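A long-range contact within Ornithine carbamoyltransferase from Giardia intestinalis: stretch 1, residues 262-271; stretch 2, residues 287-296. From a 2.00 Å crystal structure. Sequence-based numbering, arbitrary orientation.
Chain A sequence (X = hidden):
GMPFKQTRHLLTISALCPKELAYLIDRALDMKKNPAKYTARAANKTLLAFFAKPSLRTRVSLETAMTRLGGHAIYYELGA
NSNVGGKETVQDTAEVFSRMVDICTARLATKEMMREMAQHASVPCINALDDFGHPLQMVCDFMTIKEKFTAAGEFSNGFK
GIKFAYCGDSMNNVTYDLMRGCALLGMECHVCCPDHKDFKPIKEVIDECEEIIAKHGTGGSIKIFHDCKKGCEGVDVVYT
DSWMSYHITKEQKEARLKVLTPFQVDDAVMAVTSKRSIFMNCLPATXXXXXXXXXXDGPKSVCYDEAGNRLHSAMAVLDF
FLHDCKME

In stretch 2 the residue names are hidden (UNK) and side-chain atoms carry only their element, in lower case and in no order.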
# COMPACT_ATOMS: atom_id res chain seq x y z
N PRO A 262 37.29 -19.23 -7.44
CA PRO A 262 38.10 -19.56 -6.26
C PRO A 262 37.58 -18.97 -4.92
O PRO A 262 38.15 -19.28 -3.86
CB PRO A 262 39.50 -19.00 -6.61
CG PRO A 262 39.49 -18.79 -8.04
CD PRO A 262 38.09 -18.53 -8.47
N PHE A 263 36.53 -18.15 -4.98
CA PHE A 263 35.98 -17.52 -3.78
C PHE A 263 34.61 -17.97 -3.43
O PHE A 263 33.94 -17.34 -2.60
CB PHE A 263 36.09 -16.01 -3.83
CG PHE A 263 37.50 -15.56 -3.72
CD1 PHE A 263 38.07 -15.32 -2.48
CD2 PHE A 263 38.30 -15.52 -4.85
CE1 PHE A 263 39.40 -14.95 -2.37
CE2 PHE A 263 39.65 -15.16 -4.75
CZ PHE A 263 40.20 -14.89 -3.52
N GLN A 264 34.21 -19.08 -4.03
CA GLN A 264 32.95 -19.73 -3.70
C GLN A 264 33.06 -20.28 -2.30
O GLN A 264 34.04 -20.96 -1.98
CB GLN A 264 32.74 -20.90 -4.65
CG GLN A 264 31.50 -21.73 -4.33
CD GLN A 264 31.17 -22.65 -5.45
OE1 GLN A 264 31.81 -23.66 -5.63
NE2 GLN A 264 30.21 -22.26 -6.26
N VAL A 265 32.07 -20.02 -1.44
CA VAL A 265 32.13 -20.65 -0.12
C VAL A 265 31.63 -22.11 -0.22
O VAL A 265 30.45 -22.36 -0.32
CB VAL A 265 31.41 -19.84 1.02
CG1 VAL A 265 31.57 -20.53 2.31
CG2 VAL A 265 31.97 -18.40 1.14
N ASP A 266 32.57 -23.07 -0.23
CA ASP A 266 32.25 -24.51 -0.25
C ASP A 266 32.58 -25.23 1.08
O ASP A 266 32.87 -24.59 2.10
CB ASP A 266 32.93 -25.20 -1.47
CG ASP A 266 34.47 -25.10 -1.44
OD1 ASP A 266 35.09 -25.44 -2.44
OD2 ASP A 266 35.10 -24.70 -0.44
N ASP A 267 32.53 -26.57 1.07
CA ASP A 267 32.72 -27.36 2.29
C ASP A 267 34.18 -27.22 2.77
O ASP A 267 34.44 -27.20 3.98
CB ASP A 267 32.41 -28.85 2.03
CG ASP A 267 30.90 -29.18 1.95
OD1 ASP A 267 30.02 -28.37 2.29
OD2 ASP A 267 30.57 -30.32 1.54
N ALA A 268 35.14 -27.14 1.83
CA ALA A 268 36.56 -27.01 2.20
C ALA A 268 36.84 -25.65 2.81
O ALA A 268 37.71 -25.50 3.66
CB ALA A 268 37.46 -27.21 0.99
N VAL A 269 36.11 -24.65 2.34
CA VAL A 269 36.21 -23.31 2.92
C VAL A 269 35.68 -23.37 4.36
O VAL A 269 36.37 -22.95 5.28
CB VAL A 269 35.51 -22.20 2.04
CG1 VAL A 269 35.31 -20.92 2.82
CG2 VAL A 269 36.36 -21.87 0.80
N MET A 270 34.47 -23.89 4.56
CA MET A 270 33.86 -23.96 5.90
C MET A 270 34.63 -24.87 6.89
O MET A 270 34.67 -24.60 8.10
CB MET A 270 32.38 -24.35 5.84
CG MET A 270 31.50 -23.33 5.10
SD MET A 270 31.48 -21.67 5.87
CE MET A 270 30.35 -22.02 7.30
N ALA A 271 35.25 -25.93 6.34
CA ALA A 271 36.13 -26.83 7.11
C ALA A 271 37.36 -26.17 7.73
O ALA A 271 37.99 -26.76 8.60
CB ALA A 271 36.53 -28.07 6.28
N UNK A 287 22.57 -20.91 -5.24
CA UNK A 287 23.19 -22.10 -4.64
C UNK A 287 24.43 -22.66 -5.27
O UNK A 287 25.11 -23.44 -4.62
c UNK A 287 22.21 -23.25 -4.50
n UNK A 287 19.18 -22.16 -2.52
n UNK A 287 19.74 -23.75 -0.95
c UNK A 287 21.36 -23.14 -3.26
c UNK A 287 19.91 -22.84 -3.59
c UNK A 287 19.10 -22.63 -1.27
n UNK A 287 18.42 -21.97 -0.36
N UNK A 288 24.74 -22.33 -6.52
CA UNK A 288 26.01 -22.80 -7.09
C UNK A 288 26.95 -21.69 -7.53
O UNK A 288 27.89 -21.94 -8.30
N UNK A 289 26.68 -20.47 -7.06
CA UNK A 289 27.57 -19.33 -7.33
C UNK A 289 28.37 -18.97 -6.09
O UNK A 289 29.39 -19.59 -5.84
c UNK A 289 25.62 -17.47 -10.11
o UNK A 289 25.56 -16.32 -9.61
o UNK A 289 25.34 -17.73 -11.32
c UNK A 289 26.08 -18.61 -9.22
c UNK A 289 26.78 -18.16 -7.93
N UNK A 290 27.91 -18.01 -5.30
CA UNK A 290 28.70 -17.51 -4.17
C UNK A 290 28.89 -18.58 -3.08
O UNK A 290 29.87 -18.53 -2.31
c UNK A 290 26.72 -16.40 -2.95
c UNK A 290 28.10 -16.23 -3.60
c UNK A 290 25.55 -16.30 -3.92
o UNK A 290 25.75 -16.09 -5.13
o UNK A 290 24.40 -16.40 -3.46
N UNK A 291 27.99 -19.56 -3.05
CA UNK A 291 28.19 -20.73 -2.17
C UNK A 291 27.54 -22.00 -2.70
O UNK A 291 26.70 -21.92 -3.59
c UNK A 291 27.74 -20.44 -0.75
c UNK A 291 25.35 -19.92 -0.92
c UNK A 291 26.67 -19.35 -0.68
o UNK A 291 24.54 -19.43 -1.72
n UNK A 291 25.11 -21.03 -0.26
N UNK A 292 27.96 -23.16 -2.20
CA UNK A 292 27.33 -24.43 -2.52
C UNK A 292 26.06 -24.62 -1.74
O UNK A 292 25.89 -24.00 -0.70
c UNK A 292 29.56 -25.51 -3.10
c UNK A 292 28.26 -25.64 -2.30
o UNK A 292 28.58 -25.79 -0.91
N UNK A 293 25.17 -25.46 -2.27
CA UNK A 293 23.90 -25.73 -1.65
C UNK A 293 24.15 -26.42 -0.29
O UNK A 293 23.45 -26.15 0.68
c UNK A 293 23.00 -26.58 -2.60
N UNK A 294 25.20 -27.23 -0.20
CA UNK A 294 25.60 -27.88 1.05
C UNK A 294 25.96 -26.92 2.19
O UNK A 294 25.87 -27.29 3.35
o UNK A 294 27.97 -28.10 0.68
c UNK A 294 26.77 -28.83 0.84
N UNK A 295 26.40 -25.71 1.87
CA UNK A 295 26.77 -24.71 2.91
C UNK A 295 25.49 -23.99 3.31
O UNK A 295 25.13 -23.97 4.48
c UNK A 295 27.88 -23.73 2.43
c UNK A 295 29.19 -24.52 2.10
c UNK A 295 28.16 -22.63 3.47
N UNK A 296 24.79 -23.44 2.34
CA UNK A 296 23.58 -22.68 2.68
C UNK A 296 22.47 -23.51 3.28
O UNK A 296 21.69 -23.01 4.09
c UNK A 296 21.66 -19.61 1.21
c UNK A 296 23.05 -21.80 1.50
c UNK A 296 21.81 -20.96 1.93
c UNK A 296 22.81 -22.64 0.22
O HOH W 1 31.80 -15.95 -2.96

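Position 287 carries three carbons, a nitrogen, and a further carbon bonded to two more nitrogens, which is a guanidinium group. CA-to-CB points away from stretch 1, and the side chain makes no contact with it. This is R287, whose charged terminal nitrogens hydrogen-bond just beyond the stretch.

Position 288 has no side-chain atoms. Its contribution is backbone: the O of 288 lies 3.1 Å from Q264 NE2. This is G288. An ideal CB would point away from stretch 1 and would have room, so this contact does not itself demand glycine.

Position 289 has three carbons, the third bearing two oxygens, a carboxylate on a two-carbon arm. CA-to-CB points away from stretch 1; the contact is through the backbone, where Q264 NE2 donates to the O of 289 at 2.8 Å. Q264 is extended, with chi1 and chi2 both t. The residue is E289, whose type this contact does not select.

Position 290 repeats the pattern of three carbons with two oxygens on the last, and its CA-to-CB also points away. Across the contact the backbone matters: V265 N donates to the O of 290 at 2.8 Å, nearly straight at 171°. The same oxygen receives a water that also donates to F263 O. This is E290, and one oxygen of its carboxylate, a ready acceptor, is hydrogen-bonded just outside the stretch.

Position 291 again has three carbons, but the third carries one oxygen and one nitrogen, as modelled: an amide. Its CB packs 4.1 Å from the CB of V265 while the end of the chain leads away. The CA of 291 comes within 3.3 Å of V265 O, a CA-H...O contact that accompanies the close backbone pairing. This is Q291.

At 292 a single carbon carries one oxygen and one carbon, a beta-branched pattern. The N of 292 donates to V265 O at 3.2 Å, and the outer carbon of 292 lies 3.8 Å from D266 CB. This is T292, with CG2 as that methyl. Threonine suits this N-cap position, where its small hydroxyl lies beside the opening turn of the helix.

Position 293 has one carbon, points away and does not touch stretch 1: A293, whose type this contact does not select.

Position 294 shows one carbon and then one oxygen. Its CA-to-CB bond points toward stretch 1, and the oxygen of 294 lies 2.6 Å from D267 OD1. This is S294: its hydroxyl OG donates to that carboxylate and accepts from T292 OG1.

Position 295 has three carbons forked at the first. One outer carbon of 295 meets M270 CG at 3.8 Å and V265 CG1 at 4.2 Å. This is V295, that carbon being CG1; a compact, branched apolar side chain suits this buried place.

Position 296 has four carbons, forked at the first with one arm two carbons long: I296, apolar and buried but out of reach of stretch 1.

The contact centres on a single beta bridge between V265 and Q291, made by V265 N to E290 O and T292 N to V265 O. Q264 extends the polar pairing, while V295 supplies apolar packing and S294 ties its helix to D267. Together the stretches bury 435 Å².

Stretch 2 (287-296) RGEEQTASVI
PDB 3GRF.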